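Local coordinates for fusolin (Unidentified entomopoxvirus, PDB 4OW5), which enhances the virulence of entomopoxviruses, crystallises in vivo into viral spindles, and probably attacks chitin as a lytic polysaccharide monooxygenase, at residues N15-W21 and Q60-D66; V88-C93 and V165-L170; V132-F138 and Y196-I202. All coordinates share one frame; numbering follows the deposited sequence.

The three contacts illustrate how a fibronectin type III-like monooxygenase domain is built from a sheet core with helices and loops around it. Contact 3 pairs two core strands; contact 1 joins the ends of two helices, and contact 2 pins a loop that follows a helix to one between strands. Contacts 1 and 3, which both touch the second subunit, lie near the metal site of H1 and H144 (no metal bound here): the side chains of D66 and F138 are each about 8 Å from that of H1, and that of Y196 about 6 Å from that of H144. Contact 2 lies away from it, its centre about 23 Å from that of contact 1.

Contact 1: residues N15-W21 and Q60-D66; sequences NVQGGFW and QYMFQQD. With EDO (1,2-ethanediol), chain D.
F20 and F63 meet where the end of helix 10-17 and the turn after it pack against the end of helix 52-64, in the helical region outside the sheets of this monooxygenase domain. The aromatic contact is a CH-pi one: F63 CB stands 3.8 Å from the centroid of the F20 ring, 7° off its normal. The two rings are inclined by 55°, and F20 CD2 approaches F63 CD2 to 3.3 Å. What brings the F20 ring there is its first torsion (chi1 67°), which sets CG between the backbone N and the carbonyl carbon.

Polar contacts flank these rings. Q60 runs out extended, its CG near the F20 edge, and its NE2 makes a weak hydrogen bond to F20 O; Y38 offers the same nitrogen another weak one. Q60 OE1 lies at the edge of the W21 indole, and Q64 CB touches W21 CH2 obliquely. At the opposite end of the contact, D66 comes up beside N15, but its carboxylate is paired chiefly with R12 in a salt bridge.

An ethanediol, probably from the crystallisation liquor, links two points of 15-21: its O2 donates to N15 O, and its O1 accepts from W21 NE1 at 3.3 Å.

Contact 2: residues V88-C93 and V165-L170; sequences VPNYLC and VTWQQL. With EDO (1,2-ethanediol), chain H.
Two loops of the monooxygenase domain are joined here by an indole: W167, in the 3-10 turn that leads into strand 170-176, reaches V88, the residue at which the chain leaves helix 80-87. W167 NE1 donates to V88 O over 2.7 Å at an N-H...O angle of 153°. The acceptor lies in the plane of the indole and the donor nearly along the C=O axis, so the bond lies in the ring plane at its edge, slightly bent, and satisfies a buried N-H.

L92 takes the face of the same ring. Its CD2 sits above the five-membered ring, 3.9 Å from the centroid and 5° off the normal, a CH-pi contact. That methyl is shared: it meets L170 CD1 tip to tip at 3.7 Å and also V165 CG1, which is turned anti to its own backbone N (chi1 167°). The indole is thus gripped at an edge and over a face by one short loop, which probably restricts its rotation.

Water fills in between the backbones. One molecule donates to P89 O and accepts from W167 N; a second accepts from L92 N and donates to V165 O. V165 N turns instead to O1 of an ethanediol, probably from the crystallisation liquor, at 2.7 Å; D112 and R10 also bind this diol. C93 is tied to C228 by a disulfide.

Y152 and Y212 add edge-to-face contacts to W167. Loops packed on strands 147-154 and 209-217 of the beta-sandwich core, held by the W167 indole, are consistent with the loop-decorated core of the LPMO family.

Contact 3: residues V132-F138 and Y196-I202; sequences VPIEFEF and YRTTVGI
Strands 132-138 and 196-202 run antiparallel in unbroken register, the N-to-C directions of the two segments 148° apart, with V132-I202, I134-V200, F136-T198 and F138-Y196 as hydrogen-bonded pairs. The two bonds of the end pair F138-Y196 are nearly straight, whereas F136 N reaches T198 O at 2.7 Å but with a bent angle of 131°. CA-H...O contacts such as R197 CA to F136 O supplement the ladder.

One face is largely apolar, T198 apart. I134 CG1, set between its backbone N and carbonyl carbon (chi1 81°), meets I202 CG1 at 3.7 Å, and I134 CD1 lies over a face of the F136 ring, offset toward the rim. I202 CD1 comes to the edge of that ring, near its plane, 3.8 Å from F136 CE2, and V200 CG2 touches CD2 obliquely. F138 and Y196 lie side by side, the Y196 hydroxyl bonded to E145.

The other face carries E135, E137, R197 and T199 beside P133 and G201. E135 and R197 form only a long salt bridge, OE2 to NE at 3.7 Å, backed by a bridging water; E135 OE1 has its own salt bridge, to R184 NH1. A second water spans E137 OE2 and R197 NH1, which are also hydrogen-bonded to S187 OG and Q182 O respectively. P133 CB touches T199 CG2 at 3.6 Å.

Strand 131-140 is flanked on its other side by strand 2-6, and strand 194-203 by 180-182. The apolar face packs onto strands 147-154, 170-176 and 209-217 of the second sheet, as in a beta sandwich; the face of P133, E135 and T199 meets the second subunit.

Contact 1: residues N15-W21 and Q60-D66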
loop_
_atom_site.group_PDB
_atom_site.type_symbol
_atom_site.label_atom_id
_atom_site.label_comp_id
_atom_site.label_asym_id
_atom_site.label_seq_id
_atom_site.Cartn_x
_atom_site.Cartn_y
_atom_site.Cartn_z
ATOM N N ASN A 15 -9.625 -3.803 -22.476
ATOM C CA ASN A 15 -10.410 -4.378 -23.575
ATOM C C ASN A 15 -11.595 -5.181 -23.046
ATOM O O ASN A 15 -12.737 -4.872 -23.401
ATOM C CB ASN A 15 -9.544 -5.276 -24.469
ATOM C CG ASN A 15 -10.293 -5.827 -25.673
ATOM O OD1 ASN A 15 -10.573 -5.126 -26.621
ATOM N ND2 ASN A 15 -10.735 -7.041 -25.612
ATOM N N VAL A 16 -11.335 -6.184 -22.190
ATOM C CA VAL A 16 -12.396 -7.050 -21.724
ATOM C C VAL A 16 -13.452 -6.300 -20.915
ATOM O O VAL A 16 -14.597 -6.618 -21.067
ATOM C CB VAL A 16 -11.932 -8.311 -20.964
ATOM C CG1 VAL A 16 -10.963 -9.124 -21.801
ATOM C CG2 VAL A 16 -11.372 -8.013 -19.599
ATOM N N GLN A 17 -13.100 -5.294 -20.119
ATOM C CA GLN A 17 -14.103 -4.575 -19.324
ATOM C C GLN A 17 -15.118 -3.787 -20.152
ATOM O O GLN A 17 -16.196 -3.463 -19.645
ATOM C CB GLN A 17 -13.436 -3.649 -18.336
ATOM C CG GLN A 17 -12.901 -4.406 -17.152
ATOM C CD GLN A 17 -12.344 -3.475 -16.100
ATOM O OE1 GLN A 17 -12.788 -2.353 -15.927
ATOM N NE2 GLN A 17 -11.468 -3.970 -15.283
ATOM N N GLY A 18 -14.787 -3.498 -21.402
ATOM C CA GLY A 18 -15.717 -2.895 -22.339
ATOM C C GLY A 18 -16.145 -1.495 -21.992
ATOM O O GLY A 18 -15.446 -0.785 -21.267
ATOM N N GLY A 19 -17.314 -1.127 -22.509
ATOM C CA GLY A 19 -17.886 0.198 -22.352
ATOM C C GLY A 19 -17.225 1.236 -23.247
ATOM O O GLY A 19 -17.576 2.401 -23.147
ATOM N N PHE A 20 -16.290 0.840 -24.139
ATOM C CA PHE A 20 -15.503 1.774 -24.979
ATOM C C PHE A 20 -16.004 1.862 -26.433
ATOM O O PHE A 20 -15.623 2.788 -27.149
ATOM C CB PHE A 20 -14.017 1.358 -24.989
ATOM C CG PHE A 20 -13.716 0.047 -25.689
ATOM C CD1 PHE A 20 -13.585 -0.009 -27.067
ATOM C CD2 PHE A 20 -13.569 -1.127 -24.968
ATOM C CE1 PHE A 20 -13.320 -1.214 -27.713
ATOM C CE2 PHE A 20 -13.293 -2.324 -25.613
ATOM C CZ PHE A 20 -13.172 -2.363 -26.985
ATOM N N TRP A 21 -16.792 0.892 -26.900
ATOM C CA TRP A 21 -17.302 0.971 -28.278
ATOM C C TRP A 21 -18.278 2.124 -28.446
ATOM O O TRP A 21 -18.412 2.659 -29.543
ATOM C CB TRP A 21 -17.993 -0.342 -28.699
ATOM C CG TRP A 21 -17.062 -1.479 -28.925
ATOM C CD1 TRP A 21 -17.076 -2.684 -28.296
ATOM C CD2 TRP A 21 -15.982 -1.525 -29.865
ATOM N NE1 TRP A 21 -16.037 -3.460 -28.752
ATOM C CE2 TRP A 21 -15.401 -2.805 -29.772
ATOM C CE3 TRP A 21 -15.437 -0.601 -30.760
ATOM C CZ2 TRP A 21 -14.256 -3.158 -30.499
ATOM C CZ3 TRP A 21 -14.356 -0.979 -31.537
ATOM C CH2 TRP A 21 -13.779 -2.245 -31.405
ATOM N N GLN A 60 -10.426 3.585 -29.873
ATOM C CA GLN A 60 -11.011 2.235 -29.874
ATOM C C GLN A 60 -10.020 1.238 -30.457
ATOM O O GLN A 60 -9.966 0.113 -29.962
ATOM C CB GLN A 60 -12.355 2.166 -30.614
ATOM C CG GLN A 60 -13.423 2.909 -29.862
ATOM C CD GLN A 60 -14.710 3.090 -30.608
ATOM O OE1 GLN A 60 -14.849 2.695 -31.754
ATOM N NE2 GLN A 60 -15.675 3.711 -29.948
ATOM N N TYR A 61 -9.200 1.656 -31.441
ATOM C CA TYR A 61 -8.159 0.803 -32.028
ATOM C C TYR A 61 -7.147 0.390 -30.957
ATOM O O TYR A 61 -6.689 -0.755 -30.931
ATOM C CB TYR A 61 -7.451 1.518 -33.182
ATOM C CG TYR A 61 -6.320 0.743 -33.815
ATOM C CD1 TYR A 61 -5.015 0.878 -33.353
ATOM C CD2 TYR A 61 -6.518 0.014 -34.981
ATOM C CE1 TYR A 61 -3.961 0.223 -33.967
ATOM C CE2 TYR A 61 -5.469 -0.662 -35.602
ATOM C CZ TYR A 61 -4.183 -0.522 -35.116
ATOM O OH TYR A 61 -3.138 -1.138 -35.753
ATOM N N MET A 62 -6.803 1.313 -30.072
ATOM C CA MET A 62 -5.878 1.007 -28.969
ATOM C C MET A 62 -6.432 -0.146 -28.084
ATOM O O MET A 62 -5.682 -1.036 -27.675
ATOM C CB MET A 62 -5.639 2.291 -28.155
ATOM C CG MET A 62 -4.938 2.065 -26.862
ATOM S SD MET A 62 -4.622 3.567 -25.878
ATOM C CE MET A 62 -6.187 4.256 -25.831
ATOM N N PHE A 63 -7.725 -0.131 -27.779
ATOM C CA PHE A 63 -8.335 -1.190 -26.952
ATOM C C PHE A 63 -8.562 -2.515 -27.718
ATOM O O PHE A 63 -8.315 -3.614 -27.178
ATOM C CB PHE A 63 -9.695 -0.711 -26.397
ATOM C CG PHE A 63 -9.647 0.135 -25.157
ATOM C CD1 PHE A 63 -8.805 1.223 -25.070
ATOM C CD2 PHE A 63 -10.553 -0.064 -24.138
ATOM C CE1 PHE A 63 -8.786 2.022 -23.923
ATOM C CE2 PHE A 63 -10.589 0.776 -23.039
ATOM C CZ PHE A 63 -9.667 1.774 -22.909
ATOM N N GLN A 64 -9.113 -2.407 -28.936
ATOM C CA GLN A 64 -9.400 -3.558 -29.799
ATOM C C GLN A 64 -8.165 -4.343 -30.137
ATOM O O GLN A 64 -8.256 -5.565 -30.267
ATOM C CB GLN A 64 -10.054 -3.095 -31.107
ATOM C CG GLN A 64 -10.457 -4.239 -32.074
ATOM C CD GLN A 64 -10.469 -3.871 -33.538
ATOM O OE1 GLN A 64 -9.574 -3.192 -34.047
ATOM N NE2 GLN A 64 -11.387 -4.467 -34.286
ATOM N N GLN A 65 -7.006 -3.680 -30.300
ATOM C CA GLN A 65 -5.761 -4.368 -30.692
ATOM C C GLN A 65 -4.970 -4.837 -29.489
ATOM O O GLN A 65 -3.746 -4.760 -29.507
ATOM C CB GLN A 65 -4.909 -3.422 -31.557
ATOM C CG GLN A 65 -5.565 -3.094 -32.898
ATOM C CD GLN A 65 -5.607 -4.297 -33.807
ATOM O OE1 GLN A 65 -4.579 -4.859 -34.197
ATOM N NE2 GLN A 65 -6.781 -4.818 -34.062
ATOM N N ASP A 66 -5.639 -5.412 -28.489
ATOM C CA ASP A 66 -4.995 -5.854 -27.261
ATOM C C ASP A 66 -4.048 -7.032 -27.494
ATOM O O ASP A 66 -3.196 -7.230 -26.673
ATOM C CB ASP A 66 -6.028 -6.189 -26.168
ATOM C CG ASP A 66 -7.021 -7.316 -26.434
ATOM O OD1 ASP A 66 -7.090 -7.813 -27.602
ATOM O OD2 ASP A 66 -7.753 -7.668 -25.511
HETATM C C1 EDO D . -15.430 -6.410 -26.608
HETATM O O1 EDO D . -14.444 -6.027 -27.540
HETATM C C2 EDO D . -15.604 -5.313 -25.556
HETATM O O2 EDO D . -15.474 -5.851 -24.254
#

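Contact 2: residues V88-C93 and V165-L170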
loop_
_atom_site.group_PDB
_atom_site.type_symbol
_atom_site.label_atom_id
_atom_site.label_comp_id
_atom_site.label_asym_id
_atom_site.label_seq_id
_atom_site.Cartn_x
_atom_site.Cartn_y
_atom_site.Cartn_z
ATOM N N VAL A 88 11.760 -0.328 -28.862
ATOM C CA VAL A 88 10.874 0.147 -27.780
ATOM C C VAL A 88 11.702 1.079 -26.853
ATOM O O VAL A 88 11.987 0.739 -25.699
ATOM C CB VAL A 88 10.181 -1.001 -27.009
ATOM C CG1 VAL A 88 9.100 -0.455 -26.063
ATOM C CG2 VAL A 88 9.610 -2.017 -27.977
ATOM N N PRO A 89 12.084 2.268 -27.380
ATOM C CA PRO A 89 12.872 3.208 -26.578
ATOM C C PRO A 89 12.047 3.867 -25.478
ATOM O O PRO A 89 12.592 4.204 -24.437
ATOM C CB PRO A 89 13.369 4.210 -27.611
ATOM C CG PRO A 89 12.351 4.196 -28.685
ATOM C CD PRO A 89 11.905 2.760 -28.755
ATOM N N ASN A 90 10.742 4.059 -25.702
ATOM C CA ASN A 90 9.881 4.676 -24.709
ATOM C C ASN A 90 8.438 4.254 -25.019
ATOM O O ASN A 90 8.244 3.463 -25.949
ATOM C CB ASN A 90 10.102 6.186 -24.703
ATOM C CG ASN A 90 10.206 6.769 -26.082
ATOM O OD1 ASN A 90 9.302 6.615 -26.898
ATOM N ND2 ASN A 90 11.324 7.391 -26.404
ATOM N N TYR A 91 7.464 4.663 -24.199
ATOM C CA TYR A 91 6.062 4.224 -24.338
ATOM C C TYR A 91 6.025 2.688 -24.306
ATOM O O TYR A 91 5.496 2.020 -25.203
ATOM C CB TYR A 91 5.428 4.786 -25.610
ATOM C CG TYR A 91 5.197 6.278 -25.549
ATOM C CD1 TYR A 91 4.279 6.821 -24.667
ATOM C CD2 TYR A 91 5.961 7.153 -26.310
ATOM C CE1 TYR A 91 4.023 8.185 -24.637
ATOM C CE2 TYR A 91 5.789 8.540 -26.210
ATOM C CZ TYR A 91 4.786 9.046 -25.404
ATOM O OH TYR A 91 4.498 10.389 -25.352
ATOM N N LEU A 92 6.651 2.131 -23.268
ATOM C CA LEU A 92 6.811 0.699 -23.120
ATOM C C LEU A 92 5.480 -0.058 -23.024
ATOM O O LEU A 92 5.400 -1.153 -23.569
ATOM C CB LEU A 92 7.687 0.354 -21.906
ATOM C CG LEU A 92 9.199 0.250 -22.178
ATOM C CD1 LEU A 92 9.773 1.612 -22.560
ATOM C CD2 LEU A 92 9.927 -0.313 -20.964
ATOM N N CYS A 93 4.454 0.477 -22.332
ATOM C CA CYS A 93 3.195 -0.258 -22.214
ATOM C C CYS A 93 2.373 -0.172 -23.509
ATOM O O CYS A 93 1.400 -0.914 -23.627
ATOM C CB CYS A 93 2.390 0.227 -21.012
ATOM S SG CYS A 93 3.246 0.017 -19.415
ATOM N N VAL A 165 6.882 3.685 -17.172
ATOM C CA VAL A 165 7.762 2.522 -17.057
ATOM C C VAL A 165 8.896 2.723 -18.071
ATOM O O VAL A 165 8.609 3.012 -19.238
ATOM C CB VAL A 165 6.976 1.193 -17.349
ATOM C CG1 VAL A 165 7.931 0.022 -17.535
ATOM C CG2 VAL A 165 5.971 0.886 -16.247
ATOM N N THR A 166 10.145 2.506 -17.665
ATOM C CA THR A 166 11.323 2.634 -18.535
ATOM C C THR A 166 12.235 1.422 -18.368
ATOM O O THR A 166 12.190 0.774 -17.320
ATOM C CB THR A 166 12.101 3.935 -18.201
ATOM O OG1 THR A 166 12.652 3.826 -16.899
ATOM C CG2 THR A 166 11.237 5.201 -18.321
ATOM N N TRP A 167 13.116 1.169 -19.349
ATOM C CA TRP A 167 14.046 0.041 -19.273
ATOM C C TRP A 167 14.985 0.193 -18.052
ATOM O O TRP A 167 15.282 -0.816 -17.402
ATOM C CB TRP A 167 14.827 -0.158 -20.580
ATOM C CG TRP A 167 14.001 -0.647 -21.720
ATOM C CD1 TRP A 167 13.567 0.071 -22.797
ATOM C CD2 TRP A 167 13.516 -1.984 -21.907
ATOM N NE1 TRP A 167 12.850 -0.740 -23.643
ATOM C CE2 TRP A 167 12.773 -1.996 -23.107
ATOM C CE3 TRP A 167 13.511 -3.125 -21.114
ATOM C CZ2 TRP A 167 12.164 -3.150 -23.595
ATOM C CZ3 TRP A 167 12.904 -4.274 -21.602
ATOM C CH2 TRP A 167 12.285 -4.290 -22.850
ATOM N N GLN A 168 15.321 1.439 -17.640
ATOM C CA GLN A 168 16.190 1.656 -16.476
ATOM C C GLN A 168 15.486 1.300 -15.162
ATOM O O GLN A 168 16.167 1.143 -14.161
ATOM C CB GLN A 168 16.740 3.094 -16.437
ATOM C CG GLN A 168 17.687 3.377 -17.597
ATOM C CD GLN A 168 16.986 4.148 -18.706
ATOM O OE1 GLN A 168 15.787 3.970 -18.976
ATOM N NE2 GLN A 168 17.705 5.034 -19.367
ATOM N N GLN A 169 14.145 1.158 -15.145
ATOM C CA GLN A 169 13.405 0.733 -13.959
ATOM C C GLN A 169 12.981 -0.732 -13.982
ATOM O O GLN A 169 12.242 -1.120 -13.086
ATOM C CB GLN A 169 12.128 1.570 -13.802
ATOM C CG GLN A 169 12.429 3.020 -13.494
ATOM C CD GLN A 169 11.133 3.786 -13.519
ATOM O OE1 GLN A 169 10.510 3.962 -14.592
ATOM N NE2 GLN A 169 10.649 4.143 -12.342
ATOM N N LEU A 170 13.441 -1.530 -14.959
ATOM C CA LEU A 170 13.093 -2.934 -15.132
ATOM C C LEU A 170 14.278 -3.881 -14.861
ATOM O O LEU A 170 15.371 -3.651 -15.337
ATOM C CB LEU A 170 12.593 -3.165 -16.583
ATOM C CG LEU A 170 11.212 -2.602 -16.885
ATOM C CD1 LEU A 170 10.908 -2.727 -18.359
ATOM C CD2 LEU A 170 10.155 -3.196 -15.978
HETATM C C1 EDO H . 3.592 3.110 -18.026
HETATM O O1 EDO H . 4.569 3.884 -18.634
HETATM C C2 EDO H . 2.729 3.914 -17.047
HETATM O O2 EDO H . 2.311 2.967 -16.093
HETATM O O HOH W 1 13.356 3.286 -21.467
HETATM O O HOH W 2 6.786 4.022 -20.913
#

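Contact 3: residues V132-F138 and Y196-I202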
loop_
_atom_site.group_PDB
_atom_site.type_symbol
_atom_site.label_atom_id
_atom_site.label_comp_id
_atom_site.label_asym_id
_atom_site.label_seq_id
_atom_site.Cartn_x
_atom_site.Cartn_y
_atom_site.Cartn_z
ATOM N N VAL A 132 7.381 -15.015 -4.324
ATOM C CA VAL A 132 6.089 -15.687 -4.482
ATOM C C VAL A 132 6.049 -16.278 -5.882
ATOM O O VAL A 132 6.109 -15.518 -6.861
ATOM C CB VAL A 132 4.888 -14.725 -4.260
ATOM C CG1 VAL A 132 3.568 -15.406 -4.583
ATOM C CG2 VAL A 132 4.858 -14.198 -2.835
ATOM N N PRO A 133 5.938 -17.607 -6.036
ATOM C CA PRO A 133 5.801 -18.147 -7.399
ATOM C C PRO A 133 4.450 -17.832 -8.006
ATOM O O PRO A 133 3.433 -17.986 -7.340
ATOM C CB PRO A 133 5.939 -19.648 -7.200
ATOM C CG PRO A 133 5.463 -19.886 -5.834
ATOM C CD PRO A 133 5.879 -18.679 -5.024
ATOM N N ILE A 134 4.435 -17.346 -9.239
ATOM C CA ILE A 134 3.193 -17.175 -9.964
ATOM C C ILE A 134 3.320 -17.980 -11.241
ATOM O O ILE A 134 4.351 -17.919 -11.907
ATOM C CB ILE A 134 2.748 -15.714 -10.210
ATOM C CG1 ILE A 134 3.441 -15.038 -11.383
ATOM C CG2 ILE A 134 2.843 -14.908 -8.933
ATOM C CD1 ILE A 134 2.873 -13.621 -11.696
ATOM N N GLU A 135 2.253 -18.674 -11.619
ATOM C CA GLU A 135 2.274 -19.366 -12.877
ATOM C C GLU A 135 1.713 -18.423 -13.955
ATOM O O GLU A 135 0.514 -18.253 -14.073
ATOM C CB GLU A 135 1.536 -20.692 -12.825
ATOM C CG GLU A 135 1.729 -21.484 -14.099
ATOM C CD GLU A 135 0.845 -22.708 -14.193
ATOM O OE1 GLU A 135 -0.398 -22.552 -14.148
ATOM O OE2 GLU A 135 1.391 -23.808 -14.435
ATOM N N PHE A 136 2.599 -17.842 -14.731
ATOM C CA PHE A 136 2.263 -16.981 -15.840
ATOM C C PHE A 136 1.469 -17.732 -16.878
ATOM O O PHE A 136 1.793 -18.883 -17.178
ATOM C CB PHE A 136 3.525 -16.402 -16.525
ATOM C CG PHE A 136 4.120 -15.209 -15.840
ATOM C CD1 PHE A 136 3.747 -13.931 -16.201
ATOM C CD2 PHE A 136 5.072 -15.364 -14.843
ATOM C CE1 PHE A 136 4.318 -12.820 -15.589
ATOM C CE2 PHE A 136 5.626 -14.249 -14.210
ATOM C CZ PHE A 136 5.265 -12.986 -14.608
ATOM N N GLU A 137 0.457 -17.084 -17.444
ATOM C CA GLU A 137 -0.297 -17.602 -18.584
ATOM C C GLU A 137 -0.320 -16.519 -19.647
ATOM O O GLU A 137 -0.747 -15.380 -19.385
ATOM C CB GLU A 137 -1.730 -18.051 -18.198
ATOM C CG GLU A 137 -2.399 -18.822 -19.322
ATOM C CD GLU A 137 -3.874 -19.125 -19.145
ATOM O OE1 GLU A 137 -4.651 -18.164 -18.960
ATOM O OE2 GLU A 137 -4.268 -20.307 -19.278
ATOM N N PHE A 138 0.257 -16.819 -20.795
ATOM C CA PHE A 138 0.259 -15.936 -21.947
ATOM C C PHE A 138 -0.628 -16.602 -23.015
ATOM O O PHE A 138 -0.432 -17.778 -23.357
ATOM C CB PHE A 138 1.677 -15.664 -22.428
ATOM C CG PHE A 138 1.728 -14.549 -23.438
ATOM C CD1 PHE A 138 1.533 -14.804 -24.784
ATOM C CD2 PHE A 138 1.951 -13.234 -23.041
ATOM C CE1 PHE A 138 1.515 -13.761 -25.711
ATOM C CE2 PHE A 138 2.009 -12.210 -23.980
ATOM C CZ PHE A 138 1.765 -12.479 -25.311
ATOM N N TYR A 196 0.874 -20.388 -23.331
ATOM C CA TYR A 196 2.232 -20.431 -22.828
ATOM C C TYR A 196 2.115 -20.294 -21.331
ATOM O O TYR A 196 1.498 -19.331 -20.875
ATOM C CB TYR A 196 3.103 -19.329 -23.378
ATOM C CG TYR A 196 3.403 -19.436 -24.850
ATOM C CD1 TYR A 196 4.448 -20.211 -25.301
ATOM C CD2 TYR A 196 2.749 -18.632 -25.769
ATOM C CE1 TYR A 196 4.763 -20.286 -26.654
ATOM C CE2 TYR A 196 3.036 -18.709 -27.126
ATOM C CZ TYR A 196 4.026 -19.561 -27.571
ATOM O OH TYR A 196 4.314 -19.602 -28.908
ATOM N N ARG A 197 2.637 -21.258 -20.567
ATOM C CA ARG A 197 2.633 -21.198 -19.098
ATOM C C ARG A 197 3.981 -21.479 -18.514
ATOM O O ARG A 197 4.628 -22.420 -18.934
ATOM C CB ARG A 197 1.686 -22.201 -18.468
ATOM C CG ARG A 197 0.244 -21.948 -18.618
ATOM C CD ARG A 197 -0.547 -22.803 -17.629
ATOM N NE ARG A 197 -0.275 -24.242 -17.716
ATOM C CZ ARG A 197 -0.994 -25.145 -18.393
ATOM N NH1 ARG A 197 -2.063 -24.777 -19.081
ATOM N NH2 ARG A 197 -0.650 -26.427 -18.372
ATOM N N THR A 198 4.359 -20.741 -17.478
ATOM C CA THR A 198 5.619 -20.952 -16.763
ATOM C C THR A 198 5.494 -20.386 -15.345
ATOM O O THR A 198 4.801 -19.407 -15.164
ATOM C CB THR A 198 6.802 -20.291 -17.535
ATOM O OG1 THR A 198 8.031 -20.799 -17.047
ATOM C CG2 THR A 198 6.813 -18.765 -17.454
ATOM N N THR A 199 6.203 -20.959 -14.377
ATOM C CA THR A 199 6.275 -20.448 -13.019
ATOM C C THR A 199 7.541 -19.649 -12.885
ATOM O O THR A 199 8.633 -20.134 -13.214
ATOM C CB THR A 199 6.198 -21.564 -11.976
ATOM O OG1 THR A 199 4.935 -22.197 -12.112
ATOM C CG2 THR A 199 6.307 -21.037 -10.538
ATOM N N VAL A 200 7.399 -18.435 -12.338
ATOM C CA VAL A 200 8.508 -17.540 -12.029
ATOM C C VAL A 200 8.330 -17.117 -10.603
ATOM O O VAL A 200 7.189 -16.860 -10.195
ATOM C CB VAL A 200 8.546 -16.312 -12.979
ATOM C CG1 VAL A 200 9.746 -15.418 -12.676
ATOM C CG2 VAL A 200 8.552 -16.749 -14.425
ATOM N N GLY A 201 9.436 -17.062 -9.859
ATOM C CA GLY A 201 9.441 -16.566 -8.503
ATOM C C GLY A 201 9.431 -15.062 -8.601
ATOM O O GLY A 201 10.319 -14.491 -9.219
ATOM N N ILE A 202 8.397 -14.426 -8.096
ATOM C CA ILE A 202 8.272 -12.959 -8.153
ATOM C C ILE A 202 8.816 -12.365 -6.881
ATOM O O ILE A 202 8.293 -12.693 -5.821
ATOM C CB ILE A 202 6.792 -12.557 -8.357
ATOM C CG1 ILE A 202 6.200 -13.252 -9.605
ATOM C CG2 ILE A 202 6.652 -11.032 -8.452
ATOM C CD1 ILE A 202 6.889 -12.900 -10.934
HETATM O O HOH W 3 2.148 -26.057 -16.688
HETATM O O HOH W 4 -4.169 -22.748 -18.495
#